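PDB 1NMO: GTP cyclohydrolase 1 type 2 homolog from Escherichia coli, Escherichia coli O157:H7, which probably protects against radiation damage, may take part in degrading radiation-damaged nucleotides, and forms a ring-shaped hexamer with dinuclear iron sites. Local coordinates for residues I61-Y66 and A217-G222; Q8-K13 and Y94-P99; Q111-L116 and V168-G173. One frame throughout, in Å; residues are numbered along the deposited sequence.

Contact 1 (I61-Y66 and A217-G222). With FE (Fe (III) ion), chain G; FE (Fe (III) ion), chain H.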
loop_
_atom_site.group_PDB
_atom_site.type_symbol
_atom_site.label_atom_id
_atom_site.label_comp_id
_atom_site.label_asym_id
_atom_site.label_seq_id
_atom_site.Cartn_x
_atom_site.Cartn_y
_atom_site.Cartn_z
ATOM N N ILE A 61 5.922 -36.301 -13.010
ATOM C CA ILE A 61 6.378 -36.009 -14.362
ATOM C C ILE A 61 6.458 -34.465 -14.516
ATOM O O ILE A 61 5.542 -33.738 -14.080
ATOM C CB ILE A 61 5.450 -36.615 -15.417
ATOM C CG1 ILE A 61 5.312 -38.133 -15.210
ATOM C CG2 ILE A 61 6.038 -36.264 -16.776
ATOM C CD1 ILE A 61 4.483 -38.881 -16.278
ATOM N N VAL A 62 7.548 -33.971 -15.114
ATOM C CA VAL A 62 7.786 -32.544 -15.219
ATOM C C VAL A 62 8.452 -32.103 -16.495
ATOM O O VAL A 62 8.912 -32.953 -17.250
ATOM C CB VAL A 62 8.738 -32.048 -14.091
ATOM C CG1 VAL A 62 8.122 -32.233 -12.720
ATOM C CG2 VAL A 62 10.035 -32.751 -14.176
ATOM N N HIS A 63 8.425 -30.783 -16.771
ATOM C CA HIS A 63 9.116 -30.252 -17.930
ATOM C C HIS A 63 10.593 -30.016 -17.572
ATOM O O HIS A 63 11.456 -30.190 -18.435
ATOM C CB HIS A 63 8.516 -28.959 -18.374
ATOM C CG HIS A 63 9.175 -28.349 -19.583
ATOM N ND1 HIS A 63 9.674 -29.096 -20.641
ATOM C CD2 HIS A 63 9.416 -27.041 -19.892
ATOM C CE1 HIS A 63 10.201 -28.269 -21.540
ATOM N NE2 HIS A 63 10.065 -27.015 -21.109
ATOM N N HIS A 64 10.860 -29.612 -16.311
ATOM C CA HIS A 64 12.214 -29.347 -15.789
ATOM C C HIS A 64 12.591 -30.265 -14.601
ATOM O O HIS A 64 12.215 -30.035 -13.432
ATOM C CB HIS A 64 12.343 -27.913 -15.286
ATOM C CG HIS A 64 12.086 -26.868 -16.314
ATOM N ND1 HIS A 64 10.928 -26.121 -16.333
ATOM C CD2 HIS A 64 12.842 -26.426 -17.348
ATOM C CE1 HIS A 64 10.988 -25.256 -17.324
ATOM N NE2 HIS A 64 12.136 -25.416 -17.953
ATOM N N GLY A 65 13.362 -31.308 -14.886
ATOM C CA GLY A 65 13.743 -32.236 -13.825
ATOM C C GLY A 65 15.131 -31.905 -13.387
ATOM O O GLY A 65 15.430 -30.721 -13.220
ATOM N N TYR A 66 16.011 -32.911 -13.250
ATOM C CA TYR A 66 17.378 -32.637 -12.738
ATOM C C TYR A 66 18.523 -33.040 -13.683
ATOM O O TYR A 66 18.316 -33.334 -14.861
ATOM C CB TYR A 66 17.581 -33.384 -11.412
ATOM C CG TYR A 66 16.485 -33.216 -10.372
ATOM C CD1 TYR A 66 15.822 -32.038 -10.256
ATOM C CD2 TYR A 66 16.104 -34.272 -9.498
ATOM C CE1 TYR A 66 14.785 -31.878 -9.329
ATOM C CE2 TYR A 66 15.064 -34.102 -8.552
ATOM C CZ TYR A 66 14.408 -32.889 -8.499
ATOM O OH TYR A 66 13.302 -32.612 -7.685
ATOM N N ALA A 217 4.755 -19.242 -16.723
ATOM C CA ALA A 217 3.479 -18.916 -17.330
ATOM C C ALA A 217 3.300 -19.554 -18.731
ATOM O O ALA A 217 2.232 -20.069 -19.053
ATOM C CB ALA A 217 3.341 -17.353 -17.397
ATOM N N THR A 218 4.361 -19.600 -19.530
ATOM C CA THR A 218 4.290 -20.170 -20.852
ATOM C C THR A 218 4.590 -21.666 -20.990
ATOM O O THR A 218 4.385 -22.250 -22.105
ATOM C CB THR A 218 5.191 -19.369 -21.834
ATOM O OG1 THR A 218 6.576 -19.440 -21.404
ATOM C CG2 THR A 218 4.724 -17.838 -21.853
ATOM N N GLU A 219 4.992 -22.321 -19.882
ATOM C CA GLU A 219 5.325 -23.741 -19.957
ATOM C C GLU A 219 4.476 -24.627 -19.046
ATOM O O GLU A 219 4.947 -25.622 -18.417
ATOM C CB GLU A 219 6.838 -23.953 -19.751
ATOM C CG GLU A 219 7.566 -23.230 -20.893
ATOM C CD GLU A 219 8.984 -23.661 -21.035
ATOM O OE1 GLU A 219 9.537 -24.171 -20.005
ATOM O OE2 GLU A 219 9.545 -23.492 -22.149
ATOM N N ARG A 220 3.217 -24.200 -18.940
ATOM C CA ARG A 220 2.269 -25.010 -18.254
ATOM C C ARG A 220 1.567 -25.766 -19.432
ATOM O O ARG A 220 1.177 -26.920 -19.293
ATOM C CB ARG A 220 1.271 -24.135 -17.539
ATOM C CG ARG A 220 1.781 -23.495 -16.304
ATOM C CD ARG A 220 0.712 -22.515 -15.842
ATOM N NE ARG A 220 0.641 -21.366 -16.776
ATOM C CZ ARG A 220 -0.111 -20.285 -16.566
ATOM N NH1 ARG A 220 -0.867 -20.192 -15.475
ATOM N NH2 ARG A 220 -0.080 -19.293 -17.429
ATOM N N GLY A 221 1.458 -25.146 -20.609
ATOM C CA GLY A 221 0.695 -25.847 -21.651
ATOM C C GLY A 221 1.000 -27.314 -21.926
ATOM O O GLY A 221 0.098 -28.150 -21.895
ATOM N N GLY A 222 2.273 -27.611 -22.207
ATOM C CA GLY A 222 2.756 -28.961 -22.545
ATOM C C GLY A 222 2.563 -30.069 -21.534
ATOM O O GLY A 222 1.964 -31.113 -21.821
HETATM FE FE FE G . 11.791 -24.076 -19.579
HETATM FE FE FE H . 11.089 -25.146 -22.475
HETATM O O HOH W 1 11.959 -23.732 -24.172
#
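His63, His64 and Glu219 meet at the dinuclear iron site of this NIF3-family protein, where the two irons lie 3.2 Å apart and the carboxylate of Glu219 bridges them. OE1 of Glu219 reaches the iron of chain G at 2.3 Å, and OE2 takes the iron of chain H. The consecutive histidines that follow Val62 serve different metals: His64 NE2 binds the chain G iron at 2.1 Å, whereas His63 NE2 approaches the chain H iron at a longer 2.5 Å. With CG anti to the backbone N (chi1 -180°), the His63 ring extends toward Glu219 and meets the carboxylate obliquely, their planes 70° apart; the His64 ring is only 24° from that plane. His215 completes the protein ligands of the chain G iron and Asp101 those of the chain H iron. His63 and Glu219 are buried and braced from behind, the one by Trp96 and the other by Thr172. Toward His64 the site is more open: this residue is partly exposed, and Glu197 of a neighbouring subunit packs on it. Even the iron on the buried His63 side carries a solvent ligand, water 1, at 2.4 Å.

Contact 2 (Q8-K13 and Y94-P99); sequences QLINEK and YGWHLP
Ile10 lays its CG2 methyl over the face of the Trp96 indole, a CH-pi contact 3.6 Å from the centroid of the six-membered ring and only 5° off its normal. This methyl lies anti to the backbone N of Ile10, and the beta carbon follows it onto the ring, with CB 3.5 Å from Trp96 CZ2. Ile10 CG1 lies 3.7 Å from Trp96 CH2, at the outer rim of the benzene ring. The next residue along the helix grips the same indole at its edge: Trp96 NE1 donates to Asn11 OD1 at 2.8 Å, with an N-H...O angle of 154°. The oxygen lies almost in the plane of the indole, while the Asn11 amide stands practically perpendicular to the ring, 89° between planes. A methyl over the face and an acceptor in the plane together should restrain the tilt and rotation of the buried indole, and the bond satisfies its one polar atom. On the exposed side of the helix, Gln8 NE2 bonds to Glu12 OE2 one turn on. The contact thus fastens helix 3-13 to the chain just beyond strand 92-95 of the five-stranded mixed sheet. Trp96 also packs on Ile61 of the adjacent strand 59-62, and Ile10 packs on Leu226 and Leu230 of helix 221-233, so Ile10 links the indole to that second helix.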
loop_
_atom_site.group_PDB
_atom_site.type_symbol
_atom_site.label_atom_id
_atom_site.label_comp_id
_atom_site.label_asym_id
_atom_site.label_seq_id
_atom_site.Cartn_x
_atom_site.Cartn_y
_atom_site.Cartn_z
ATOM N N GLN A 8 8.855 -45.681 -21.659
ATOM C CA GLN A 8 8.815 -46.018 -23.114
ATOM C C GLN A 8 7.552 -45.417 -23.820
ATOM O O GLN A 8 7.587 -44.952 -24.982
ATOM C CB GLN A 8 8.799 -47.555 -23.336
ATOM C CG GLN A 8 8.561 -47.927 -24.835
ATOM C CD GLN A 8 8.165 -49.400 -25.071
ATOM O OE1 GLN A 8 7.460 -50.053 -24.249
ATOM N NE2 GLN A 8 8.592 -49.926 -26.210
ATOM N N LEU A 9 6.446 -45.391 -23.107
ATOM C CA LEU A 9 5.229 -44.859 -23.732
ATOM C C LEU A 9 5.338 -43.356 -24.128
ATOM O O LEU A 9 4.968 -42.937 -25.242
ATOM C CB LEU A 9 4.061 -45.073 -22.774
ATOM C CG LEU A 9 2.791 -44.464 -23.359
ATOM C CD1 LEU A 9 2.330 -45.263 -24.645
ATOM C CD2 LEU A 9 1.739 -44.515 -22.350
ATOM N N ILE A 10 5.821 -42.538 -23.199
ATOM C CA ILE A 10 5.929 -41.097 -23.436
ATOM C C ILE A 10 7.047 -40.896 -24.396
ATOM O O ILE A 10 6.945 -40.130 -25.337
ATOM C CB ILE A 10 6.265 -40.263 -22.136
ATOM C CG1 ILE A 10 5.342 -40.638 -21.007
ATOM C CG2 ILE A 10 6.075 -38.788 -22.403
ATOM C CD1 ILE A 10 4.093 -40.874 -21.553
ATOM N N ASN A 11 8.132 -41.619 -24.162
ATOM C CA ASN A 11 9.272 -41.521 -25.027
ATOM C C ASN A 11 8.871 -41.702 -26.473
ATOM O O ASN A 11 9.218 -40.853 -27.335
ATOM C CB ASN A 11 10.228 -42.567 -24.618
ATOM C CG ASN A 11 11.331 -42.026 -23.755
ATOM O OD1 ASN A 11 11.395 -40.820 -23.432
ATOM N ND2 ASN A 11 12.242 -42.917 -23.381
ATOM N N GLU A 12 8.156 -42.784 -26.797
ATOM C CA GLU A 12 7.751 -42.942 -28.210
ATOM C C GLU A 12 6.771 -41.879 -28.696
ATOM O O GLU A 12 6.877 -41.439 -29.839
ATOM C CB GLU A 12 7.201 -44.357 -28.496
ATOM C CG GLU A 12 8.398 -45.356 -28.730
ATOM C CD GLU A 12 8.027 -46.817 -28.406
ATOM O OE1 GLU A 12 6.789 -47.121 -28.354
ATOM O OE2 GLU A 12 8.966 -47.664 -28.228
ATOM N N LYS A 13 5.860 -41.438 -27.832
ATOM C CA LYS A 13 4.886 -40.406 -28.231
ATOM C C LYS A 13 5.574 -39.071 -28.510
ATOM O O LYS A 13 5.311 -38.389 -29.507
ATOM C CB LYS A 13 3.824 -40.263 -27.146
ATOM C CG LYS A 13 2.726 -39.155 -27.380
ATOM C CD LYS A 13 1.935 -39.290 -28.704
ATOM C CE LYS A 13 0.743 -38.322 -28.783
ATOM N NZ LYS A 13 -0.199 -38.504 -30.055
ATOM N N TYR A 94 10.143 -38.484 -13.608
ATOM C CA TYR A 94 10.429 -38.504 -15.050
ATOM C C TYR A 94 10.385 -37.026 -15.376
ATOM O O TYR A 94 9.655 -36.270 -14.684
ATOM C CB TYR A 94 9.293 -39.136 -15.881
ATOM C CG TYR A 94 8.879 -40.583 -15.557
ATOM C CD1 TYR A 94 8.192 -40.877 -14.416
ATOM C CD2 TYR A 94 9.170 -41.632 -16.441
ATOM C CE1 TYR A 94 7.764 -42.191 -14.129
ATOM C CE2 TYR A 94 8.769 -42.961 -16.169
ATOM C CZ TYR A 94 8.056 -43.224 -15.021
ATOM O OH TYR A 94 7.579 -44.517 -14.799
ATOM N N GLY A 95 11.158 -36.621 -16.397
ATOM C CA GLY A 95 11.178 -35.259 -16.934
ATOM C C GLY A 95 11.380 -35.355 -18.475
ATOM O O GLY A 95 12.083 -36.273 -18.947
ATOM N N TRP A 96 10.723 -34.497 -19.277
ATOM C CA TRP A 96 10.939 -34.401 -20.714
ATOM C C TRP A 96 11.145 -32.912 -21.009
ATOM O O TRP A 96 10.227 -32.102 -20.855
ATOM C CB TRP A 96 9.755 -34.914 -21.520
ATOM C CG TRP A 96 9.816 -36.386 -21.699
ATOM C CD1 TRP A 96 10.489 -37.058 -22.668
ATOM C CD2 TRP A 96 9.294 -37.392 -20.804
ATOM N NE1 TRP A 96 10.436 -38.404 -22.444
ATOM C CE2 TRP A 96 9.708 -38.643 -21.308
ATOM C CE3 TRP A 96 8.509 -37.349 -19.623
ATOM C CZ2 TRP A 96 9.386 -39.838 -20.685
ATOM C CZ3 TRP A 96 8.183 -38.519 -18.996
ATOM C CH2 TRP A 96 8.628 -39.772 -19.530
ATOM N N HIS A 97 12.346 -32.534 -21.438
ATOM C CA HIS A 97 12.658 -31.141 -21.739
ATOM C C HIS A 97 12.342 -30.810 -23.225
ATOM O O HIS A 97 11.162 -30.718 -23.569
ATOM C CB HIS A 97 14.125 -30.861 -21.372
ATOM C CG HIS A 97 14.519 -29.417 -21.430
ATOM N ND1 HIS A 97 15.614 -28.976 -22.156
ATOM C CD2 HIS A 97 13.942 -28.303 -20.907
ATOM C CE1 HIS A 97 15.687 -27.654 -22.088
ATOM N NE2 HIS A 97 14.689 -27.219 -21.335
ATOM N N LEU A 98 13.315 -30.708 -24.141
ATOM C CA LEU A 98 12.937 -30.261 -25.503
ATOM C C LEU A 98 11.803 -31.017 -26.177
ATOM O O LEU A 98 10.897 -30.404 -26.844
ATOM C CB LEU A 98 14.182 -30.167 -26.415
ATOM C CG LEU A 98 15.203 -29.170 -25.778
ATOM C CD1 LEU A 98 16.480 -29.048 -26.632
ATOM C CD2 LEU A 98 14.596 -27.794 -25.625
ATOM N N PRO A 99 11.768 -32.343 -26.006
ATOM C CA PRO A 99 10.649 -33.022 -26.680
ATOM C C PRO A 99 9.309 -32.452 -26.251
ATOM O O PRO A 99 8.334 -32.381 -27.055
ATOM C CB PRO A 99 10.832 -34.495 -26.282
ATOM C CG PRO A 99 12.364 -34.599 -26.120
ATOM C CD PRO A 99 12.649 -33.306 -25.337
#

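Contact 3 (Q111-L116 and V168-G173); sequences QLAALL and VAWCTG
Helix 108-116 packs on the end of strand 165-170, a member of the six-stranded mixed sheet, and on the loop that carries the chain from there to the iron site. The contact is apolar and centres on Trp170, whose CB is directed toward the helix. Ala113 brings its methyl to the six-membered part of the indole, with CB 3.6 Å from Trp170 CZ2, while Leu112 meets the pyrrole part more loosely, CD1 lying 4.2 Å from Trp170 CD1. Both approach the ring obliquely, so two adjacent helix residues are spread along the length of one indole. Asn109, in the first turn of the same helix, holds both parts of the other segment: its backbone O accepts from Trp170 NE1, which satisfies the buried N-H, and its OD1 accepts from Thr172 N. Val120 and Ile118 of strand 118-123 and Ile191 of strand 189-192 add to the packing round Trp170. Further along, Leu112 and Thr172 lie alongside each other, running in opposite senses. The Thr172 side chain divides its roles, since its first torsion (chi1 68°) turns the two branches to different neighbours: OG1 bonds to the iron ligand Glu219 at OE2, and CG2, anti to the carbonyl carbon, rests 4.1 Å from Leu112 CG.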
loop_
_atom_site.group_PDB
_atom_site.type_symbol
_atom_site.label_atom_id
_atom_site.label_comp_id
_atom_site.label_asym_id
_atom_site.label_seq_id
_atom_site.Cartn_x
_atom_site.Cartn_y
_atom_site.Cartn_z
ATOM N N GLN A 111 0.661 -25.520 -27.741
ATOM C CA GLN A 111 -0.420 -25.211 -26.812
ATOM C C GLN A 111 -0.490 -23.723 -26.564
ATOM O O GLN A 111 -1.588 -23.115 -26.405
ATOM C CB GLN A 111 -0.222 -25.927 -25.493
ATOM C CG GLN A 111 -0.091 -27.380 -25.684
ATOM C CD GLN A 111 -1.446 -28.033 -25.827
ATOM O OE1 GLN A 111 -2.405 -27.569 -25.230
ATOM N NE2 GLN A 111 -1.516 -29.156 -26.560
ATOM N N LEU A 112 0.664 -23.095 -26.553
ATOM C CA LEU A 112 0.599 -21.662 -26.396
ATOM C C LEU A 112 -0.117 -21.204 -27.688
ATOM O O LEU A 112 -1.047 -20.412 -27.642
ATOM C CB LEU A 112 2.005 -21.063 -26.326
ATOM C CG LEU A 112 2.312 -19.826 -25.469
ATOM C CD1 LEU A 112 3.135 -18.913 -26.286
ATOM C CD2 LEU A 112 1.155 -19.184 -24.929
ATOM N N ALA A 113 0.318 -21.646 -28.872
ATOM C CA ALA A 113 -0.417 -21.177 -30.074
ATOM C C ALA A 113 -1.922 -21.302 -29.905
ATOM O O ALA A 113 -2.703 -20.357 -30.199
ATOM C CB ALA A 113 -0.001 -21.967 -31.273
ATOM N N ALA A 114 -2.360 -22.447 -29.409
ATOM C CA ALA A 114 -3.812 -22.717 -29.268
ATOM C C ALA A 114 -4.375 -21.772 -28.247
ATOM O O ALA A 114 -5.425 -21.131 -28.460
ATOM C CB ALA A 114 -4.043 -24.175 -28.808
ATOM N N LEU A 115 -3.689 -21.677 -27.105
ATOM C CA LEU A 115 -4.203 -20.774 -26.072
ATOM C C LEU A 115 -4.347 -19.309 -26.549
ATOM O O LEU A 115 -5.227 -18.589 -26.074
ATOM C CB LEU A 115 -3.278 -20.806 -24.862
ATOM C CG LEU A 115 -3.848 -20.036 -23.673
ATOM C CD1 LEU A 115 -5.256 -20.496 -23.348
ATOM C CD2 LEU A 115 -2.969 -20.305 -22.436
ATOM N N LEU A 116 -3.456 -18.845 -27.432
ATOM C CA LEU A 116 -3.511 -17.458 -27.839
ATOM C C LEU A 116 -4.194 -17.298 -29.142
ATOM O O LEU A 116 -4.262 -16.195 -29.697
ATOM C CB LEU A 116 -2.141 -16.836 -27.903
ATOM C CG LEU A 116 -1.306 -16.996 -26.626
ATOM C CD1 LEU A 116 0.079 -16.560 -26.966
ATOM C CD2 LEU A 116 -1.858 -16.175 -25.499
ATOM N N VAL A 168 3.291 -13.767 -36.308
ATOM C CA VAL A 168 3.993 -13.892 -35.029
ATOM C C VAL A 168 4.970 -15.085 -34.965
ATOM O O VAL A 168 4.864 -16.024 -35.781
ATOM C CB VAL A 168 2.906 -14.123 -33.978
ATOM C CG1 VAL A 168 3.513 -14.367 -32.655
ATOM C CG2 VAL A 168 2.023 -12.910 -33.920
ATOM N N ALA A 169 5.980 -15.058 -34.089
ATOM C CA ALA A 169 6.757 -16.311 -33.986
ATOM C C ALA A 169 6.938 -16.404 -32.463
ATOM O O ALA A 169 6.721 -15.412 -31.767
ATOM C CB ALA A 169 8.096 -16.258 -34.737
ATOM N N TRP A 170 7.337 -17.542 -31.911
ATOM C CA TRP A 170 7.405 -17.589 -30.480
ATOM C C TRP A 170 8.238 -18.745 -30.068
ATOM O O TRP A 170 8.500 -19.621 -30.898
ATOM C CB TRP A 170 5.995 -17.764 -29.938
ATOM C CG TRP A 170 5.282 -19.046 -30.340
ATOM C CD1 TRP A 170 5.241 -20.217 -29.656
ATOM C CD2 TRP A 170 4.533 -19.275 -31.562
ATOM N NE1 TRP A 170 4.523 -21.169 -30.364
ATOM C CE2 TRP A 170 4.076 -20.618 -31.530
ATOM C CE3 TRP A 170 4.210 -18.464 -32.684
ATOM C CZ2 TRP A 170 3.301 -21.174 -32.568
ATOM C CZ3 TRP A 170 3.437 -19.016 -33.739
ATOM C CH2 TRP A 170 3.000 -20.350 -33.665
ATOM N N CYS A 171 8.671 -18.758 -28.811
ATOM C CA CYS A 171 9.403 -19.914 -28.274
ATOM C C CYS A 171 9.060 -19.824 -26.807
ATOM O O CYS A 171 9.330 -18.799 -26.247
ATOM C CB CYS A 171 10.936 -19.810 -28.441
ATOM S SG CYS A 171 11.759 -21.306 -27.741
ATOM N N THR A 172 8.453 -20.839 -26.184
ATOM C CA THR A 172 8.145 -20.698 -24.787
ATOM C C THR A 172 9.447 -20.753 -23.870
ATOM O O THR A 172 10.496 -21.203 -24.278
ATOM C CB THR A 172 7.217 -21.826 -24.298
ATOM O OG1 THR A 172 7.971 -23.050 -24.339
ATOM C CG2 THR A 172 5.876 -21.898 -25.105
ATOM N N GLY A 173 9.378 -20.245 -22.641
ATOM C CA GLY A 173 10.534 -20.362 -21.775
ATOM C C GLY A 173 11.604 -19.348 -21.985
ATOM O O GLY A 173 11.309 -18.168 -22.218
#

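In the fold
Contact 1 stands between the other two, its centre 12 Å from that of contact 2 and 14 Å from that of contact 3, and each neighbour reaches it through a second-shell bond. From contact 2, Trp96 O lies 3.1 Å from His63 ND1, the nitrogen facing away from the metal; strands 59-62 and 92-95, which lead into these residues, are adjacent in one sheet. From contact 3, Thr172 OG1 lies 2.7 Å from Glu219 OE2, and Gly173 N bonds to Thr218 OG1. Contacts 2 and 3 do not touch, their nearest atoms being about 7 Å apart. Elements of the two sheets thus converge on the iron pair, each backing a different ligand.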